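Long-range contacts in serine protease inhibitor 4, isoform B (Drosophila melanogaster, PDB 4P0F), which probably inhibits serine and cysteine endopeptidases: residues Leu91-Lys96 and Leu165-His170; Ile169-Thr174 and Glu327-Ala332. All coordinates share one frame; numbering follows the deposited sequence.

Interaction 1. Residues Leu91-Lys96 and Leu165-His170; sequences LRIANK and LVNAIH
N95 and N167 meet amide to amide across two antiparallel strands of the large serpin beta-sheet A. They lie on strands 91-100 and 161-174, neighbours in that sheet. The N-H of N167 ND2 points at N95 OD1, 2.7 Å away, with an angle of 165° at the hydrogen. OD1 lies close to the plane of the N167 amide, whereas ND2 is tilted out of the plane of the N95 carbonyl. The two amide planes are turned 47° apart. The first torsions bring the groups together. N167 CG is anti to its backbone N (chi1 171°), while N95 CG stands beside its own backbone N. Both residues are buried, and each amide has a second partner: N95 ND2 bonds to F117 O, and N167 OD1 to S40 OG. S40 belongs to helix 38-49, and its bond to N167 is consistent with the shutter region of serpins. N167 ND2 also lies 3.5 Å from I93 CG2.

On the same face, I93 and I169 run side by side and point the same way, with I93 CG1 4.1 Å from I169 CG1. L91 reaches in from the end of its strand and meets I169 at an angle, its CD1 3.8 Å from I169 CG1. L372 touches both L91 and I169. The other face carries R92, A94, K96, V166, A168 and H170. Here W139 of helix 129-143 packs on A94, K96 and V166. The backbones join through three hydrogen-bonded pairs, R92 with H170, A94 with A168 and K96 with V166. In the last pair, K96 N is 3.0 Å from V166 O. At the other end, L91 CD1 rests 3.6 Å from the carbonyl oxygen of H170.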
# COMPACT_ATOMS: atom_id res chain seq x y z
N LEU A 91 -10.47 -4.64 -8.83
CA LEU A 91 -9.18 -4.74 -8.16
C LEU A 91 -8.32 -5.77 -8.87
O LEU A 91 -8.71 -6.93 -8.98
CB LEU A 91 -9.37 -5.12 -6.69
CG LEU A 91 -8.09 -5.23 -5.86
CD1 LEU A 91 -7.47 -3.86 -5.69
CD2 LEU A 91 -8.37 -5.86 -4.51
N ARG A 92 -7.16 -5.34 -9.36
CA ARG A 92 -6.22 -6.22 -10.05
C ARG A 92 -4.89 -6.21 -9.32
O ARG A 92 -4.30 -5.15 -9.11
CB ARG A 92 -6.03 -5.78 -11.51
CG ARG A 92 -7.32 -5.62 -12.29
CD ARG A 92 -8.03 -6.94 -12.52
NE ARG A 92 -7.33 -7.78 -13.49
CZ ARG A 92 -7.61 -9.06 -13.71
NH1 ARG A 92 -8.58 -9.67 -13.03
NH2 ARG A 92 -6.92 -9.74 -14.61
N ILE A 93 -4.42 -7.39 -8.94
CA ILE A 93 -3.15 -7.52 -8.23
C ILE A 93 -2.25 -8.45 -9.04
O ILE A 93 -2.71 -9.46 -9.56
CB ILE A 93 -3.35 -8.08 -6.81
CG1 ILE A 93 -4.39 -7.25 -6.05
CG2 ILE A 93 -2.05 -8.04 -6.03
CD1 ILE A 93 -4.92 -7.93 -4.80
N ALA A 94 -0.98 -8.08 -9.16
CA ALA A 94 -0.04 -8.84 -9.98
C ALA A 94 1.35 -8.89 -9.38
O ALA A 94 1.88 -7.87 -8.93
CB ALA A 94 0.03 -8.26 -11.37
N ASN A 95 1.94 -10.08 -9.42
CA ASN A 95 3.29 -10.30 -8.95
C ASN A 95 4.19 -10.76 -10.08
O ASN A 95 3.76 -11.52 -10.95
CB ASN A 95 3.29 -11.34 -7.83
CG ASN A 95 2.57 -10.85 -6.59
OD1 ASN A 95 2.80 -9.73 -6.13
ND2 ASN A 95 1.70 -11.68 -6.04
N LYS A 96 5.43 -10.31 -10.05
CA LYS A 96 6.41 -10.78 -11.02
C LYS A 96 7.81 -10.69 -10.45
O LYS A 96 8.13 -9.77 -9.71
CB LYS A 96 6.32 -9.98 -12.32
CG LYS A 96 7.18 -10.53 -13.46
CD LYS A 96 6.67 -10.06 -14.82
CE LYS A 96 7.44 -10.70 -15.96
NZ LYS A 96 6.83 -10.37 -17.29
N LEU A 165 11.92 -8.34 -7.16
CA LEU A 165 10.57 -8.82 -6.88
C LEU A 165 9.63 -7.64 -6.94
O LEU A 165 9.93 -6.61 -6.34
CB LEU A 165 10.50 -9.48 -5.50
CG LEU A 165 11.02 -10.91 -5.42
CD1 LEU A 165 11.26 -11.31 -3.99
CD2 LEU A 165 10.01 -11.85 -6.06
N VAL A 166 8.52 -7.79 -7.65
CA VAL A 166 7.58 -6.69 -7.80
C VAL A 166 6.15 -7.14 -7.54
O VAL A 166 5.71 -8.18 -8.00
CB VAL A 166 7.65 -6.05 -9.20
CG1 VAL A 166 6.80 -4.80 -9.24
CG2 VAL A 166 9.10 -5.71 -9.54
N ASN A 167 5.44 -6.32 -6.76
CA ASN A 167 4.00 -6.40 -6.65
C ASN A 167 3.39 -5.12 -7.17
O ASN A 167 3.86 -4.04 -6.83
CB ASN A 167 3.55 -6.61 -5.21
CG ASN A 167 2.05 -6.48 -5.07
OD1 ASN A 167 1.52 -5.38 -4.83
ND2 ASN A 167 1.35 -7.59 -5.26
N ALA A 168 2.33 -5.24 -7.97
CA ALA A 168 1.58 -4.08 -8.43
C ALA A 168 0.11 -4.28 -8.09
O ALA A 168 -0.38 -5.40 -8.08
CB ALA A 168 1.76 -3.87 -9.92
N ILE A 169 -0.58 -3.18 -7.79
CA ILE A 169 -2.00 -3.24 -7.46
C ILE A 169 -2.71 -2.05 -8.11
O ILE A 169 -2.19 -0.94 -8.15
CB ILE A 169 -2.21 -3.25 -5.92
CG1 ILE A 169 -3.70 -3.25 -5.56
CG2 ILE A 169 -1.48 -2.09 -5.25
CD1 ILE A 169 -3.96 -3.64 -4.10
N HIS A 170 -3.89 -2.33 -8.66
CA HIS A 170 -4.70 -1.29 -9.30
C HIS A 170 -6.14 -1.42 -8.88
O HIS A 170 -6.71 -2.51 -8.91
CB HIS A 170 -4.60 -1.37 -10.82
CG HIS A 170 -5.42 -0.34 -11.52
ND1 HIS A 170 -6.65 -0.63 -12.08
CD2 HIS A 170 -5.21 0.98 -11.72
CE1 HIS A 170 -7.15 0.47 -12.62
NE2 HIS A 170 -6.30 1.46 -12.41

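Interaction 2. Residues Ile169-Thr174 and Glu327-Ala332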
# COMPACT_ATOMS: atom_id res chain seq x y z
N ILE A 169 -0.58 -3.18 -7.79
CA ILE A 169 -2.00 -3.24 -7.46
C ILE A 169 -2.71 -2.05 -8.11
O ILE A 169 -2.19 -0.94 -8.15
CB ILE A 169 -2.21 -3.25 -5.92
CG1 ILE A 169 -3.70 -3.25 -5.56
CG2 ILE A 169 -1.48 -2.09 -5.25
CD1 ILE A 169 -3.96 -3.64 -4.10
N HIS A 170 -3.89 -2.33 -8.66
CA HIS A 170 -4.70 -1.29 -9.30
C HIS A 170 -6.14 -1.42 -8.88
O HIS A 170 -6.71 -2.51 -8.91
CB HIS A 170 -4.60 -1.37 -10.82
CG HIS A 170 -5.42 -0.34 -11.52
ND1 HIS A 170 -6.65 -0.63 -12.08
CD2 HIS A 170 -5.21 0.98 -11.72
CE1 HIS A 170 -7.15 0.47 -12.62
NE2 HIS A 170 -6.30 1.46 -12.41
N PHE A 171 -6.72 -0.29 -8.52
CA PHE A 171 -8.12 -0.21 -8.10
C PHE A 171 -8.83 0.88 -8.88
O PHE A 171 -8.33 1.99 -9.00
CB PHE A 171 -8.20 0.07 -6.61
CG PHE A 171 -9.58 0.41 -6.14
CD1 PHE A 171 -10.56 -0.56 -6.04
CD2 PHE A 171 -9.90 1.71 -5.79
CE1 PHE A 171 -11.84 -0.24 -5.60
CE2 PHE A 171 -11.17 2.04 -5.35
CZ PHE A 171 -12.14 1.07 -5.26
N LYS A 172 -10.00 0.54 -9.40
CA LYS A 172 -10.90 1.55 -9.97
C LYS A 172 -12.32 1.18 -9.59
O LYS A 172 -12.84 0.15 -10.03
CB LYS A 172 -10.74 1.65 -11.48
CG LYS A 172 -11.75 2.61 -12.12
CD LYS A 172 -11.07 3.78 -12.80
CE LYS A 172 -12.07 4.60 -13.61
NZ LYS A 172 -11.40 5.68 -14.38
N GLY A 173 -12.94 2.01 -8.78
CA GLY A 173 -14.28 1.74 -8.29
C GLY A 173 -15.19 2.92 -8.54
O GLY A 173 -14.73 4.06 -8.59
N THR A 174 -16.47 2.63 -8.72
CA THR A 174 -17.50 3.64 -8.82
C THR A 174 -18.27 3.71 -7.51
O THR A 174 -18.59 2.67 -6.94
CB THR A 174 -18.46 3.32 -9.99
OG1 THR A 174 -17.70 3.21 -11.20
CG2 THR A 174 -19.52 4.40 -10.14
N GLU A 327 -17.26 10.51 -9.28
CA GLU A 327 -17.66 9.20 -9.80
C GLU A 327 -17.17 8.04 -8.94
O GLU A 327 -17.81 6.99 -8.88
CB GLU A 327 -17.15 9.02 -11.24
CG GLU A 327 -17.86 9.87 -12.28
CD GLU A 327 -17.61 11.37 -12.13
OE1 GLU A 327 -16.45 11.76 -11.85
OE2 GLU A 327 -18.57 12.15 -12.29
N GLY A 328 -16.02 8.20 -8.31
CA GLY A 328 -15.41 7.13 -7.55
C GLY A 328 -13.97 7.40 -7.21
O GLY A 328 -13.58 8.54 -6.94
N THR A 329 -13.17 6.35 -7.24
CA THR A 329 -11.77 6.41 -6.85
C THR A 329 -10.96 5.53 -7.78
O THR A 329 -11.40 4.45 -8.17
CB THR A 329 -11.57 5.93 -5.40
OG1 THR A 329 -12.31 6.79 -4.53
CG2 THR A 329 -10.09 5.95 -5.00
N GLU A 330 -9.79 6.02 -8.17
CA GLU A 330 -8.80 5.19 -8.83
C GLU A 330 -7.52 5.28 -8.04
O GLU A 330 -7.10 6.37 -7.66
CB GLU A 330 -8.58 5.61 -10.29
CG GLU A 330 -7.61 4.67 -11.00
CD GLU A 330 -7.54 4.86 -12.51
OE1 GLU A 330 -8.05 5.88 -13.02
OE2 GLU A 330 -6.95 3.97 -13.18
N ALA A 331 -6.92 4.13 -7.77
CA ALA A 331 -5.70 4.07 -6.99
C ALA A 331 -4.80 2.99 -7.55
O ALA A 331 -5.27 2.02 -8.13
CB ALA A 331 -5.99 3.80 -5.53
N ALA A 332 -3.50 3.18 -7.38
CA ALA A 332 -2.53 2.20 -7.83
C ALA A 332 -1.29 2.30 -6.97
O ALA A 332 -1.00 3.35 -6.40
CB ALA A 332 -2.18 2.41 -9.29
O HOH W 1 -9.84 7.64 -12.89
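F171, E330 and T329 bury the largest areas where strand 161-174 of beta-sheet A meets the reactive-centre loop. In this cleaved serpin the loop is inserted as an extra, antiparallel strand of the sheet, and residues 327-332 belong to its hinge. F171 packs against T329, with CE2 3.9 Å from T329 CB. The F171 ring passes over the backbone of its own strand: G173 N sits 3.7 Å above one ring face, offset toward the rim. The ring occupies the space beside G173, which has no side chain. Y225 meets F171 edge-to-face, and its OH hydrogen-bonds to T329 OG1.

On the other face, E330 reaches across to H170 and K172. Its CG is anti to the backbone N (chi1 -176°), and the chain stays extended beyond. H170 NE2 gives a nearly straight hydrogen bond of 2.7 Å to E330 OE2. The oxygen lies in the ring plane and uses its anti lone pair, while the carboxylate plane is turned 79° from the ring. OE2 also bonds to N145 ND2. The other oxygen, OE1, faces K172 NZ in a long salt bridge of 3.6 Å, and a water bridges the same two atoms. Nearby positive charge would probably help keep the carboxylate ionised. An alanine in place of E330 would probably leave H170 NE2 and N145 ND2 without this shared acceptor and the K172 ammonium without its opposite charge.

Backbone bonds run both ways between F171 and A331 and between G173 and T329. F171 N, for example, is 2.8 Å from A331 O. Beside H170, the A332 methyl lies at the ring edge, CB 4.1 Å from H170 CD2.

From the N terminus, strand 91-100 comes first. The chain then passes through helix 107-115, strand 120-124 and helix 129-143 before strand 161-174 pairs with it. Interaction 1 closes this loop of 68 residues. Interaction 2 starts on the same strand, overlapping at I169 and H170, and closes a longer loop of 152 residues, rich in strands, at the inserted reactive-centre strand 328-341. The loops follow one another and do not nest. Strand 161-174 is therefore the middle of three neighbours, with 91-100 along one edge and 328-341 along the other. The contacts also touch directly, L91 CD1 lying 4.1 Å from F171 CB.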